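Local coordinates for uncharacterized protein (Bacteroides eggerthii DSM 20697, PDB 4ECO), which is of unknown function but, as a leucine-rich repeat protein, probably binds other proteins, at residues R553-T563 / S575-T586. Residues are numbered along the deposited sequence; the frame is centred on the assembly and turned at random.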
ATOM      1  N   ARG A 553       1.429  36.328 -17.656  1.00 57.23           N
ATOM      2  CA  ARG A 553       0.111  35.700 -17.713  1.00 54.84           C
ATOM      3  C   ARG A 553      -0.301  35.631 -19.167  1.00 58.48           C
ATOM      4  O   ARG A 553      -0.665  36.657 -19.771  1.00 60.01           O
ATOM      5  CB  ARG A 553      -0.906  36.470 -16.860  1.00 52.32           C
ATOM      6  CG  ARG A 553      -0.550  36.522 -15.391  1.00 50.33           C
ATOM      7  CD  ARG A 553      -1.750  36.914 -14.590  1.00 54.94           C
ATOM      8  NE  ARG A 553      -1.466  36.933 -13.156  1.00 60.25           N
ATOM      9  CZ  ARG A 553      -2.400  37.017 -12.209  1.00 66.19           C
ATOM     10  NH1 ARG A 553      -3.689  37.069 -12.535  1.00 49.53           N
ATOM     11  NH2 ARG A 553      -2.052  37.049 -10.935  1.00 43.80           N
ATOM     12  N   THR A 554      -0.168  34.429 -19.749  1.00 52.45           N
ATOM     13  CA  THR A 554      -0.405  34.160 -21.173  1.00 51.44           C
ATOM     14  C   THR A 554      -1.877  34.122 -21.578  1.00 51.10           C
ATOM     15  O   THR A 554      -2.162  34.563 -22.685  1.00 51.58           O
ATOM     16  CB  THR A 554       0.235  32.826 -21.580  1.00 59.37           C
ATOM     17  OG1 THR A 554      -0.153  31.798 -20.662  1.00 57.97           O
ATOM     18  CG2 THR A 554       1.753  32.899 -21.672  1.00 54.81           C
ATOM     19  N   LEU A 555      -2.802  33.595 -20.729  1.00 44.47           N
ATOM     20  CA  LEU A 555      -4.203  33.447 -21.134  1.00 43.00           C
ATOM     21  C   LEU A 555      -5.034  34.697 -20.863  1.00 49.40           C
ATOM     22  O   LEU A 555      -5.378  35.016 -19.722  1.00 49.45           O
ATOM     23  CB  LEU A 555      -4.862  32.234 -20.490  1.00 40.87           C
ATOM     24  CG  LEU A 555      -6.196  31.788 -21.084  1.00 42.63           C
ATOM     25  CD1 LEU A 555      -6.045  31.328 -22.534  1.00 42.44           C
ATOM     26  CD2 LEU A 555      -6.815  30.695 -20.236  1.00 42.33           C
ATOM     27  N   ARG A 556      -5.386  35.373 -21.968  1.00 47.09           N
ATOM     28  CA  ARG A 556      -6.170  36.602 -21.981  1.00 48.20           C
ATOM     29  C   ARG A 556      -7.549  36.355 -22.642  1.00 52.36           C
ATOM     30  O   ARG A 556      -8.478  37.147 -22.430  1.00 50.87           O
ATOM     31  CB  ARG A 556      -5.384  37.722 -22.707  1.00 49.49           C
ATOM     32  CG  ARG A 556      -4.098  38.110 -21.955  1.00 59.56           C
ATOM     33  CD  ARG A 556      -3.123  38.939 -22.752  1.00 66.85           C
ATOM     34  NE  ARG A 556      -3.557  40.331 -22.821  1.00 86.65           N
ATOM     35  CZ  ARG A 556      -3.138  41.201 -23.733  1.00111.75           C
ATOM     36  NH1 ARG A 556      -2.279  40.828 -24.673  1.00103.82           N
ATOM     37  NH2 ARG A 556      -3.595  42.449 -23.728  1.00103.73           N
ATOM     38  N   GLU A 557      -7.679  35.206 -23.372  1.00 48.19           N
ATOM     39  CA  GLU A 557      -8.843  34.773 -24.147  1.00 47.82           C
ATOM     40  C   GLU A 557      -9.847  33.935 -23.322  1.00 52.53           C
ATOM     41  O   GLU A 557      -9.512  32.863 -22.806  1.00 50.14           O
ATOM     42  CB  GLU A 557      -8.358  33.939 -25.369  1.00 49.12           C
ATOM     43  CG  GLU A 557      -9.435  33.384 -26.301  1.00 55.54           C
ATOM     44  CD  GLU A 557      -9.011  32.301 -27.284  1.00 75.09           C
ATOM     45  OE1 GLU A 557      -7.786  32.110 -27.465  1.00 78.11           O
ATOM     46  OE2 GLU A 557      -9.905  31.639 -27.871  1.00 62.17           O
ATOM     47  N   TRP A 558     -11.111  34.396 -23.285  1.00 51.10           N
ATOM     48  CA  TRP A 558     -12.206  33.659 -22.660  1.00 49.41           C
ATOM     49  C   TRP A 558     -12.738  32.648 -23.683  1.00 52.74           C
ATOM     50  O   TRP A 558     -12.925  33.021 -24.844  1.00 55.11           O
ATOM     51  CB  TRP A 558     -13.316  34.610 -22.167  1.00 48.18           C
ATOM     52  CG  TRP A 558     -14.589  33.900 -21.777  1.00 48.29           C
ATOM     53  CD1 TRP A 558     -15.646  33.598 -22.592  1.00 51.03           C
ATOM     54  CD2 TRP A 558     -14.893  33.325 -20.494  1.00 46.95           C
ATOM     55  NE1 TRP A 558     -16.589  32.882 -21.895  1.00 49.15           N
ATOM     56  CE2 TRP A 558     -16.162  32.714 -20.601  1.00 49.98           C
ATOM     57  CE3 TRP A 558     -14.230  33.301 -19.250  1.00 47.11           C
ATOM     58  CZ2 TRP A 558     -16.786  32.094 -19.507  1.00 48.35           C
ATOM     59  CZ3 TRP A 558     -14.856  32.699 -18.167  1.00 47.40           C
ATOM     60  CH2 TRP A 558     -16.112  32.091 -18.306  1.00 47.86           C
ATOM     61  N   PRO A 559     -13.020  31.391 -23.293  1.00 46.48           N
ATOM     62  CA  PRO A 559     -13.561  30.427 -24.263  1.00 45.44           C
ATOM     63  C   PRO A 559     -15.032  30.730 -24.607  1.00 48.91           C
ATOM     64  O   PRO A 559     -15.959  30.137 -24.023  1.00 47.91           O
ATOM     65  CB  PRO A 559     -13.407  29.095 -23.533  1.00 46.55           C
ATOM     66  CG  PRO A 559     -13.589  29.461 -22.068  1.00 51.41           C
ATOM     67  CD  PRO A 559     -12.882  30.785 -21.948  1.00 47.82           C
ATOM     68  N   GLU A 560     -15.251  31.668 -25.553  1.00 44.48           N
ATOM     69  CA  GLU A 560     -16.609  32.040 -25.946  1.00 44.90           C
ATOM     70  C   GLU A 560     -17.325  30.826 -26.502  1.00 50.29           C
ATOM     71  O   GLU A 560     -16.756  30.096 -27.313  1.00 51.78           O
ATOM     72  CB  GLU A 560     -16.627  33.204 -26.939  1.00 47.13           C
ATOM     73  CG  GLU A 560     -16.148  34.528 -26.361  1.00 51.19           C
ATOM     74  CD  GLU A 560     -17.039  35.248 -25.364  1.00 66.73           C
ATOM     75  OE1 GLU A 560     -18.234  34.883 -25.212  1.00 60.04           O
ATOM     76  OE2 GLU A 560     -16.525  36.215 -24.754  1.00 53.58           O
ATOM     77  N   GLY A 561     -18.494  30.547 -25.944  1.00 45.88           N
ATOM     78  CA  GLY A 561     -19.276  29.376 -26.296  1.00 45.74           C
ATOM     79  C   GLY A 561     -19.283  28.297 -25.231  1.00 50.56           C
ATOM     80  O   GLY A 561     -20.106  27.382 -25.307  1.00 52.20           O
ATOM     81  N   ILE A 562     -18.405  28.400 -24.212  1.00 45.56           N
ATOM     82  CA  ILE A 562     -18.306  27.406 -23.133  1.00 43.80           C
ATOM     83  C   ILE A 562     -19.666  27.243 -22.387  1.00 51.98           C
ATOM     84  O   ILE A 562     -19.946  26.145 -21.897  1.00 52.53           O
ATOM     85  CB  ILE A 562     -17.146  27.705 -22.149  1.00 44.28           C
ATOM     86  CG1 ILE A 562     -16.766  26.440 -21.345  1.00 42.22           C
ATOM     87  CG2 ILE A 562     -17.402  28.939 -21.258  1.00 43.75           C
ATOM     88  CD1 ILE A 562     -15.284  26.382 -20.813  1.00 25.84           C
ATOM     89  N   THR A 563     -20.534  28.280 -22.364  1.00 50.98           N
ATOM     90  CA  THR A 563     -21.841  28.152 -21.689  1.00 51.27           C
ATOM     91  C   THR A 563     -22.749  27.178 -22.458  1.00 55.79           C
ATOM     92  O   THR A 563     -23.764  26.738 -21.915  1.00 55.44           O
ATOM     93  CB  THR A 563     -22.526  29.503 -21.499  1.00 55.62           C
ATOM     94  OG1 THR A 563     -22.855  30.068 -22.767  1.00 58.00           O
ATOM     95  CG2 THR A 563     -21.703  30.463 -20.644  1.00 49.39           C
ATOM     96  N   SER A 575      -6.624  33.220 -11.833  1.00 48.20           N
ATOM     97  CA  SER A 575      -5.217  33.630 -11.839  1.00 47.83           C
ATOM     98  C   SER A 575      -4.667  33.624 -13.275  1.00 51.85           C
ATOM     99  O   SER A 575      -3.655  32.996 -13.576  1.00 51.87           O
ATOM    100  CB  SER A 575      -4.387  32.754 -10.902  1.00 50.37           C
ATOM    101  OG  SER A 575      -3.141  33.358 -10.605  1.00 59.18           O
ATOM    102  N   ASN A 576      -5.365  34.326 -14.159  1.00 47.74           N
ATOM    103  CA  ASN A 576      -4.983  34.514 -15.557  1.00 47.85           C
ATOM    104  C   ASN A 576      -5.093  36.009 -15.853  1.00 54.43           C
ATOM    105  O   ASN A 576      -5.012  36.819 -14.919  1.00 54.64           O
ATOM    106  CB  ASN A 576      -5.856  33.647 -16.510  1.00 40.99           C
ATOM    107  CG  ASN A 576      -5.522  32.176 -16.520  1.00 55.28           C
ATOM    108  OD1 ASN A 576      -4.429  31.760 -16.883  1.00 53.97           O
ATOM    109  ND2 ASN A 576      -6.483  31.342 -16.201  1.00 42.94           N
ATOM    110  N   ASP A 577      -5.328  36.376 -17.118  1.00 51.17           N
ATOM    111  CA  ASP A 577      -5.524  37.757 -17.501  1.00 52.98           C
ATOM    112  C   ASP A 577      -6.725  37.856 -18.450  1.00 58.23           C
ATOM    113  O   ASP A 577      -6.678  38.566 -19.461  1.00 59.22           O
ATOM    114  CB  ASP A 577      -4.246  38.328 -18.127  1.00 56.21           C
ATOM    115  CG  ASP A 577      -4.192  39.841 -18.222  1.00 64.84           C
ATOM    116  OD1 ASP A 577      -5.092  40.513 -17.643  1.00 64.55           O
ATOM    117  OD2 ASP A 577      -3.241  40.353 -18.851  1.00 71.25           O
ATOM    118  N   ILE A 578      -7.826  37.170 -18.086  1.00 53.42           N
ATOM    119  CA  ILE A 578      -9.049  37.150 -18.876  1.00 53.22           C
ATOM    120  C   ILE A 578      -9.607  38.575 -18.927  1.00 59.42           C
ATOM    121  O   ILE A 578      -9.565  39.299 -17.931  1.00 60.65           O
ATOM    122  CB  ILE A 578     -10.091  36.107 -18.357  1.00 54.80           C
ATOM    123  CG1 ILE A 578      -9.480  34.688 -18.246  1.00 53.43           C
ATOM    124  CG2 ILE A 578     -11.393  36.096 -19.197  1.00 55.49           C
ATOM    125  CD1 ILE A 578      -8.778  34.082 -19.515  1.00 54.18           C
ATOM    126  N   ARG A 579     -10.052  38.979 -20.124  1.00 54.79           N
ATOM    127  CA  ARG A 579     -10.571  40.304 -20.412  1.00 54.33           C
ATOM    128  C   ARG A 579     -12.097  40.265 -20.554  1.00 55.97           C
ATOM    129  O   ARG A 579     -12.777  39.948 -19.585  1.00 55.14           O
ATOM    130  CB  ARG A 579      -9.902  40.876 -21.675  1.00 53.64           C
ATOM    131  CG  ARG A 579      -8.379  40.834 -21.687  1.00 55.40           C
ATOM    132  CD  ARG A 579      -7.755  41.651 -20.586  1.00 69.58           C
ATOM    133  NE  ARG A 579      -6.297  41.564 -20.619  1.00 81.32           N
ATOM    134  CZ  ARG A 579      -5.478  42.581 -20.365  1.00 93.65           C
ATOM    135  NH1 ARG A 579      -5.969  43.777 -20.052  1.00 67.44           N
ATOM    136  NH2 ARG A 579      -4.167  42.413 -20.425  1.00 86.87           N
ATOM    137  N   LYS A 580     -12.628  40.589 -21.732  1.00 52.36           N
ATOM    138  CA  LYS A 580     -14.067  40.676 -21.963  1.00 53.39           C
ATOM    139  C   LYS A 580     -14.676  39.287 -22.192  1.00 57.05           C
ATOM    140  O   LYS A 580     -14.218  38.513 -23.048  1.00 56.30           O
ATOM    141  CB  LYS A 580     -14.372  41.628 -23.154  1.00 57.48           C
ATOM    142  CG  LYS A 580     -15.840  41.795 -23.590  1.00 71.46           C
ATOM    143  CD  LYS A 580     -16.726  42.611 -22.639  1.00 81.42           C
ATOM    144  CE  LYS A 580     -17.997  43.110 -23.306  1.00 89.16           C
ATOM    145  NZ  LYS A 580     -18.911  42.013 -23.751  1.00 95.28           N
ATOM    146  N   VAL A 581     -15.740  39.012 -21.404  1.00 52.45           N
ATOM    147  CA  VAL A 581     -16.568  37.814 -21.440  1.00 50.72           C
ATOM    148  C   VAL A 581     -17.916  38.271 -22.014  1.00 55.86           C
ATOM    149  O   VAL A 581     -18.648  39.023 -21.354  1.00 56.27           O
ATOM    150  CB  VAL A 581     -16.667  37.124 -20.051  1.00 52.78           C
ATOM    151  CG1 VAL A 581     -17.519  35.864 -20.121  1.00 51.66           C
ATOM    152  CG2 VAL A 581     -15.284  36.793 -19.500  1.00 51.88           C
ATOM    153  N   ASN A 582     -18.201  37.883 -23.274  1.00 52.01           N
ATOM    154  CA  ASN A 582     -19.399  38.335 -23.988  1.00 52.75           C
ATOM    155  C   ASN A 582     -20.642  37.618 -23.516  1.00 54.93           C
ATOM    156  O   ASN A 582     -21.606  38.299 -23.182  1.00 56.67           O
ATOM    157  CB  ASN A 582     -19.258  38.185 -25.524  1.00 52.48           C
ATOM    158  CG  ASN A 582     -18.202  39.062 -26.177  1.00 58.90           C
ATOM    159  OD1 ASN A 582     -17.995  40.237 -25.820  1.00 52.15           O
ATOM    160  ND2 ASN A 582     -17.531  38.520 -27.188  1.00 43.86           N
ATOM    161  N   GLU A 583     -20.655  36.270 -23.532  1.00 48.41           N
ATOM    162  CA  GLU A 583     -21.808  35.456 -23.111  1.00 46.52           C
ATOM    163  C   GLU A 583     -22.105  35.625 -21.620  1.00 51.53           C
ATOM    164  O   GLU A 583     -21.179  35.705 -20.808  1.00 50.93           O
ATOM    165  CB  GLU A 583     -21.570  33.952 -23.415  1.00 46.32           C
ATOM    166  CG  GLU A 583     -20.326  33.331 -22.766  1.00 49.42           C
ATOM    167  CD  GLU A 583     -19.892  31.981 -23.303  1.00 58.04           C
ATOM    168  OE1 GLU A 583     -20.749  31.236 -23.827  1.00 45.02           O
ATOM    169  OE2 GLU A 583     -18.690  31.657 -23.183  1.00 51.32           O
ATOM    170  N   LYS A 584     -23.390  35.674 -21.268  1.00 49.85           N
ATOM    171  CA  LYS A 584     -23.829  35.697 -19.876  1.00 49.30           C
ATOM    172  C   LYS A 584     -23.591  34.316 -19.289  1.00 52.64           C
ATOM    173  O   LYS A 584     -23.872  33.320 -19.962  1.00 51.50           O
ATOM    174  CB  LYS A 584     -25.304  36.094 -19.761  1.00 51.77           C
ATOM    175  CG  LYS A 584     -25.560  37.578 -19.904  1.00 56.25           C
ATOM    176  CD  LYS A 584     -27.035  37.859 -19.723  1.00 63.52           C
ATOM    177  CE  LYS A 584     -27.439  39.263 -20.085  1.00 70.54           C
ATOM    178  NZ  LYS A 584     -28.913  39.392 -20.175  1.00 62.25           N
ATOM    179  N   ILE A 585     -23.023  34.238 -18.076  1.00 48.89           N
ATOM    180  CA  ILE A 585     -22.758  32.946 -17.446  1.00 46.83           C
ATOM    181  C   ILE A 585     -24.095  32.300 -17.125  1.00 50.33           C
ATOM    182  O   ILE A 585     -25.027  32.979 -16.696  1.00 50.84           O
ATOM    183  CB  ILE A 585     -21.825  33.052 -16.201  1.00 48.56           C
ATOM    184  CG1 ILE A 585     -20.508  33.772 -16.565  1.00 48.77           C
ATOM    185  CG2 ILE A 585     -21.562  31.672 -15.526  1.00 45.53           C
ATOM    186  CD1 ILE A 585     -19.636  33.129 -17.682  1.00 58.01           C
ATOM    187  N   THR A 586     -24.188  31.001 -17.415  1.00 46.34           N
ATOM    188  CA  THR A 586     -25.381  30.182 -17.235  1.00 46.45           C
ATOM    189  C   THR A 586     -25.354  29.482 -15.859  1.00 51.76           C
ATOM    190  O   THR A 586     -24.277  29.104 -15.394  1.00 51.75           O
ATOM    191  CB  THR A 586     -25.462  29.181 -18.383  1.00 46.40           C
ATOM    192  OG1 THR A 586     -24.265  28.386 -18.435  1.00 41.73           O
ATOM    193  CG2 THR A 586     -25.700  29.856 -19.708  1.00 38.79           C
TER
HETATM  194  O   HOH W   1      -2.699  33.611 -17.632  1.00 48.57           O
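Trp558 lies flat against Val581 where two successive turns of the leucine-rich repeat solenoid stack, 553-563 coming after strand 540-542 and the loop 575-586 after strand 570-572. Val581 CG1 sits over one face of the indole, 3.5 Å from the centroid of its five-membered ring, a CH-pi contact that suits a compact branched residue. Ile585 CD1 reaches Trp558 CZ2 at 3.5 Å, and Ile578 CG2 meets the indole's edge, while Pro559 CD backs the opposite face. Within this apolar packing the indole N-H is satisfied by Glu583: Trp558 NE1 donates to the anti lone pair of Glu583 OE2 (2.8 Å), the carboxylate standing almost perpendicular to the ring (88°). Were Trp558 an alanine, Val581 and Ile585 would probably face a gap and Glu583 OE2 would lose its indole donor. Glu560, its chain folded about the CB-CG bond (chi2 -71°), turns its carboxylate back to take Asn582 N and Glu583 N on the syn lone pairs of its two oxygens.

The looser, solvent side lies at Arg556, Asp577 and Arg579. Asp577 OD2 pairs with Arg579 NH2 (2.8 Å) but only at long range with Arg556, whose long, charged side chain suits its exposed place. Nearby, Arg553 NH1 donates to Asn576 O (2.7 Å), which lies in the guanidinium plane, while NH2 makes a salt bridge to Asp596. At the other end, Thr563 OG1 gives its proton to Glu583 OE1 at 2.6 Å, from above the carboxylate plane.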